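Local structure of putative branched-chain amino acid transport system substrate-binding protein (Rhodopseudomonas palustris, 3TX6) at residues L126-I135 against K216-G224. The protein probably serves as the periplasmic solute-binding component of an ABC transporter, capturing lignin-derived aromatic acids such as p-coumarate and related compounds for uptake. Residues are numbered along the deposited sequence; the frame is centred on the assembly and turned at random.
With ENO (3-(4-hydroxy-phenyl)pyruvic acid), chain D.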
loop_
_atom_site.group_PDB
_atom_site.type_symbol
_atom_site.label_atom_id
_atom_site.label_comp_id
_atom_site.label_asym_id
_atom_site.label_seq_id
_atom_site.Cartn_x
_atom_site.Cartn_y
_atom_site.Cartn_z
ATOM N N LEU A 126 9.868 -0.896 -11.974
ATOM C CA LEU A 126 9.239 -0.513 -13.235
ATOM C C LEU A 126 10.236 0.075 -14.216
ATOM O O LEU A 126 10.238 -0.285 -15.400
ATOM C CB LEU A 126 8.134 0.500 -12.997
ATOM C CG LEU A 126 6.926 0.050 -12.133
ATOM C CD1 LEU A 126 6.001 1.254 -11.870
ATOM C CD2 LEU A 126 6.175 -1.101 -12.799
ATOM N N TYR A 127 11.081 0.981 -13.739
ATOM C CA TYR A 127 12.061 1.623 -14.627
ATOM C C TYR A 127 13.119 0.612 -15.127
ATOM O O TYR A 127 13.595 0.726 -16.253
ATOM C CB TYR A 127 12.751 2.839 -13.995
ATOM C CG TYR A 127 11.839 3.771 -13.202
ATOM C CD1 TYR A 127 10.550 4.021 -13.619
ATOM C CD2 TYR A 127 12.277 4.404 -12.034
ATOM C CE1 TYR A 127 9.700 4.814 -12.879
ATOM C CE2 TYR A 127 11.431 5.223 -11.300
ATOM C CZ TYR A 127 10.140 5.405 -11.724
ATOM O OH TYR A 127 9.241 6.196 -11.028
ATOM N N GLU A 128 13.505 -0.331 -14.290
ATOM C CA GLU A 128 14.445 -1.378 -14.691
ATOM C C GLU A 128 13.893 -2.119 -15.881
ATOM O O GLU A 128 14.608 -2.381 -16.836
ATOM C CB GLU A 128 14.766 -2.366 -13.563
ATOM C CG GLU A 128 15.744 -1.811 -12.526
ATOM C CD GLU A 128 15.964 -2.727 -11.316
ATOM O OE1 GLU A 128 15.169 -3.682 -11.125
ATOM O OE2 GLU A 128 16.944 -2.486 -10.553
ATOM N N HIS A 129 12.615 -2.507 -15.788
ATOM C CA HIS A 129 11.953 -3.156 -16.891
ATOM C C HIS A 129 11.901 -2.310 -18.119
ATOM O O HIS A 129 12.174 -2.821 -19.232
ATOM C CB HIS A 129 10.562 -3.587 -16.485
ATOM C CG HIS A 129 9.864 -4.380 -17.523
ATOM N ND1 HIS A 129 9.145 -3.811 -18.512
ATOM C CD2 HIS A 129 9.801 -5.761 -17.718
ATOM C CE1 HIS A 129 8.653 -4.799 -19.314
ATOM N NE2 HIS A 129 9.027 -5.982 -18.796
HETATM N N MSE A 130 11.560 -1.028 -17.966
HETATM C CA MSE A 130 11.551 -0.096 -19.101
HETATM C C MSE A 130 12.888 -0.181 -19.822
HETATM O O MSE A 130 12.923 -0.372 -21.025
HETATM C CB MSE A 130 11.221 1.333 -18.635
HETATM C CG MSE A 130 9.778 1.562 -18.121
HETATM SE SE MSE A 130 9.621 3.460 -17.578
HETATM C CE MSE A 130 7.898 3.226 -16.604
ATOM N N LYS A 131 13.998 -0.103 -19.089
ATOM C CA LYS A 131 15.330 -0.048 -19.701
ATOM C C LYS A 131 15.866 -1.392 -20.226
ATOM O O LYS A 131 17.000 -1.485 -20.755
ATOM C CB LYS A 131 16.354 0.582 -18.763
ATOM C CG LYS A 131 16.030 2.007 -18.319
ATOM C CD LYS A 131 15.721 3.003 -19.446
ATOM C CE LYS A 131 16.862 3.144 -20.462
ATOM N NZ LYS A 131 16.484 3.993 -21.632
ATOM N N LYS A 132 15.066 -2.427 -20.070
ATOM C CA LYS A 132 15.302 -3.700 -20.686
ATOM C C LYS A 132 14.394 -3.871 -21.917
ATOM O O LYS A 132 14.563 -4.830 -22.689
ATOM C CB LYS A 132 15.100 -4.832 -19.654
ATOM C CG LYS A 132 16.297 -5.049 -18.702
ATOM C CD LYS A 132 17.016 -6.389 -18.956
ATOM C CE LYS A 132 18.432 -6.241 -19.521
ATOM N NZ LYS A 132 18.598 -5.985 -20.993
ATOM N N ASN A 133 13.485 -2.928 -22.139
ATOM C CA ASN A 133 12.475 -3.081 -23.177
ATOM C C ASN A 133 12.428 -1.896 -24.129
ATOM O O ASN A 133 11.383 -1.552 -24.678
ATOM C CB ASN A 133 11.110 -3.400 -22.557
ATOM C CG ASN A 133 11.051 -4.805 -22.007
ATOM O OD1 ASN A 133 11.354 -5.048 -20.833
ATOM N ND2 ASN A 133 10.700 -5.765 -22.879
ATOM N N ASN A 134 13.603 -1.316 -24.355
ATOM C CA ASN A 134 13.780 -0.282 -25.369
ATOM C C ASN A 134 12.881 0.910 -25.124
ATOM O O ASN A 134 12.364 1.498 -26.066
ATOM C CB ASN A 134 13.637 -0.840 -26.820
ATOM C CG ASN A 134 14.219 0.111 -27.851
ATOM O OD1 ASN A 134 15.131 0.897 -27.525
ATOM N ND2 ASN A 134 13.687 0.087 -29.079
ATOM N N ILE A 135 12.683 1.254 -23.847
ATOM C CA ILE A 135 11.929 2.465 -23.541
ATOM C C ILE A 135 12.911 3.607 -23.332
ATOM O O ILE A 135 13.723 3.550 -22.406
ATOM C CB ILE A 135 11.086 2.313 -22.287
ATOM C CG1 ILE A 135 10.226 1.056 -22.410
ATOM C CG2 ILE A 135 10.268 3.595 -22.033
ATOM C CD1 ILE A 135 9.276 1.118 -23.550
ATOM N N LYS A 216 0.200 2.622 -28.355
ATOM C CA LYS A 216 0.807 1.304 -28.595
ATOM C C LYS A 216 1.969 0.962 -27.715
ATOM O O LYS A 216 2.444 -0.191 -27.704
ATOM C CB LYS A 216 1.268 1.159 -30.054
ATOM C CG LYS A 216 0.195 0.681 -31.025
ATOM C CD LYS A 216 -0.888 1.734 -31.187
ATOM C CE LYS A 216 -1.409 1.853 -32.616
ATOM N NZ LYS A 216 -1.977 3.199 -32.844
ATOM N N GLY A 217 2.439 1.952 -26.964
ATOM C CA GLY A 217 3.579 1.751 -26.076
ATOM C C GLY A 217 3.258 0.912 -24.866
ATOM O O GLY A 217 2.084 0.553 -24.623
ATOM N N LEU A 218 4.324 0.556 -24.138
ATOM C CA LEU A 218 4.171 -0.140 -22.880
ATOM C C LEU A 218 3.487 0.771 -21.846
ATOM O O LEU A 218 3.785 1.964 -21.763
ATOM C CB LEU A 218 5.503 -0.711 -22.364
ATOM C CG LEU A 218 6.180 -1.843 -23.173
ATOM C CD1 LEU A 218 7.494 -2.307 -22.535
ATOM C CD2 LEU A 218 5.211 -3.026 -23.327
ATOM N N ILE A 219 2.543 0.211 -21.085
ATOM C CA ILE A 219 1.932 0.956 -19.939
ATOM C C ILE A 219 2.282 0.300 -18.614
ATOM O O ILE A 219 2.290 -0.980 -18.479
ATOM C CB ILE A 219 0.392 1.015 -20.046
ATOM C CG1 ILE A 219 -0.031 1.697 -21.347
ATOM C CG2 ILE A 219 -0.236 1.717 -18.818
ATOM C CD1 ILE A 219 -1.540 1.578 -21.654
ATOM N N TYR A 220 2.653 1.175 -17.669
ATOM C CA TYR A 220 3.137 0.763 -16.377
ATOM C C TYR A 220 2.203 1.292 -15.306
ATOM O O TYR A 220 1.720 2.455 -15.356
ATOM C CB TYR A 220 4.578 1.278 -16.160
ATOM C CG TYR A 220 5.633 0.578 -17.037
ATOM C CD1 TYR A 220 5.818 0.893 -18.405
ATOM C CD2 TYR A 220 6.422 -0.402 -16.507
ATOM C CE1 TYR A 220 6.751 0.194 -19.183
ATOM C CE2 TYR A 220 7.372 -1.087 -17.287
ATOM C CZ TYR A 220 7.532 -0.788 -18.627
ATOM O OH TYR A 220 8.507 -1.486 -19.356
ATOM N N GLN A 221 1.940 0.419 -14.341
ATOM C CA GLN A 221 0.996 0.728 -13.259
ATOM C C GLN A 221 1.706 0.598 -11.938
ATOM O O GLN A 221 2.598 -0.287 -11.776
ATOM C CB GLN A 221 -0.259 -0.172 -13.261
ATOM C CG GLN A 221 -1.224 0.049 -14.416
ATOM C CD GLN A 221 -2.133 1.254 -14.242
ATOM O OE1 GLN A 221 -2.248 1.790 -13.132
ATOM N NE2 GLN A 221 -2.834 1.662 -15.308
ATOM N N THR A 222 1.265 1.436 -10.983
ATOM C CA THR A 222 1.752 1.345 -9.622
ATOM C C THR A 222 1.070 0.262 -8.801
ATOM O O THR A 222 0.105 -0.358 -9.233
ATOM C CB THR A 222 1.552 2.678 -8.875
ATOM O OG1 THR A 222 0.169 2.903 -8.530
ATOM C CG2 THR A 222 2.092 3.881 -9.679
ATOM N N HIS A 223 1.590 0.062 -7.590
ATOM C CA HIS A 223 1.060 -0.943 -6.682
ATOM C C HIS A 223 -0.308 -0.565 -6.131
ATOM O O HIS A 223 -0.983 -1.411 -5.572
ATOM C CB HIS A 223 2.051 -1.351 -5.592
ATOM C CG HIS A 223 2.648 -0.201 -4.785
ATOM N ND1 HIS A 223 2.965 1.008 -5.310
ATOM C CD2 HIS A 223 3.134 -0.198 -3.475
ATOM C CE1 HIS A 223 3.559 1.756 -4.317
ATOM N NE2 HIS A 223 3.649 1.011 -3.221
ATOM N N GLY A 224 -0.726 0.691 -6.332
ATOM C CA GLY A 224 -2.101 1.113 -6.065
ATOM C C GLY A 224 -3.132 0.459 -6.955
ATOM O O GLY A 224 -4.348 0.559 -6.646
HETATM O O4 ENO D . -1.901 5.455 -1.372
HETATM C C9 ENO D . -2.378 2.078 -1.364
HETATM C C8 ENO D . -1.634 0.976 -0.996
HETATM C C7 ENO D . -0.535 0.556 -1.763
HETATM C C6 ENO D . -0.155 1.329 -2.842
HETATM C C5 ENO D . -0.907 2.432 -3.237
HETATM C C4 ENO D . -2.028 2.833 -2.489
HETATM O O3 ENO D . 0.193 -0.545 -1.331
HETATM C C3 ENO D . -2.889 3.980 -2.938
HETATM C C2 ENO D . -2.668 5.315 -2.340
HETATM C C1 ENO D . -3.476 6.415 -2.847
HETATM O O2 ENO D . -3.336 7.533 -2.311
HETATM O O1 ENO D . -4.287 6.239 -3.805
#
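With CG of Y220 anti to its carbonyl carbon, the phenol rises from strand 218-221 to the C-terminal end of helix 119-130, where H129, its own CG turned opposite the backbone N (chi1 -174°), lowers its imidazole to meet it. Y220 OH and H129 ND1 share a short hydrogen bond of 2.6 Å, at an angle of 157°, in which either may be the donor. The hydroxyl lies in the imidazole plane at that ring's edge, and the two rings meet rim to rim, their planes inclined at 63°. One face of the phenol is taken by selenomethionine M130, whose extended chain, in the conformer described, runs along it: CG stands 3.6 Å from the centroid of the Y220 ring in a CH-pi contact, and the selenium sits higher, in a more distant Met-aromatic contact. At the ring edge, L126 CD2 approaches Y220 CD2 at 3.8 Å. Beyond the hydroxyl, L218 CD1 packs against I135 CD1 (4.0 Å) and N133 CB. A193 and L242, from the strands flanking 218-221, also touch Y220. The contact thus seats a helix on the sheet of one lobe of this periplasmic binding protein, and the chain continues through T222 to H223 and G224, which line the 3-(4-hydroxy-phenyl)pyruvic acid pocket. A leucine in place of Y220 would probably leave H129 ND1 without this partner and the M130 chain without an aromatic face. One hydrogen bond between the segments thus probably fixes the rotation of phenol and imidazole, while M130 and L126 pack the ring.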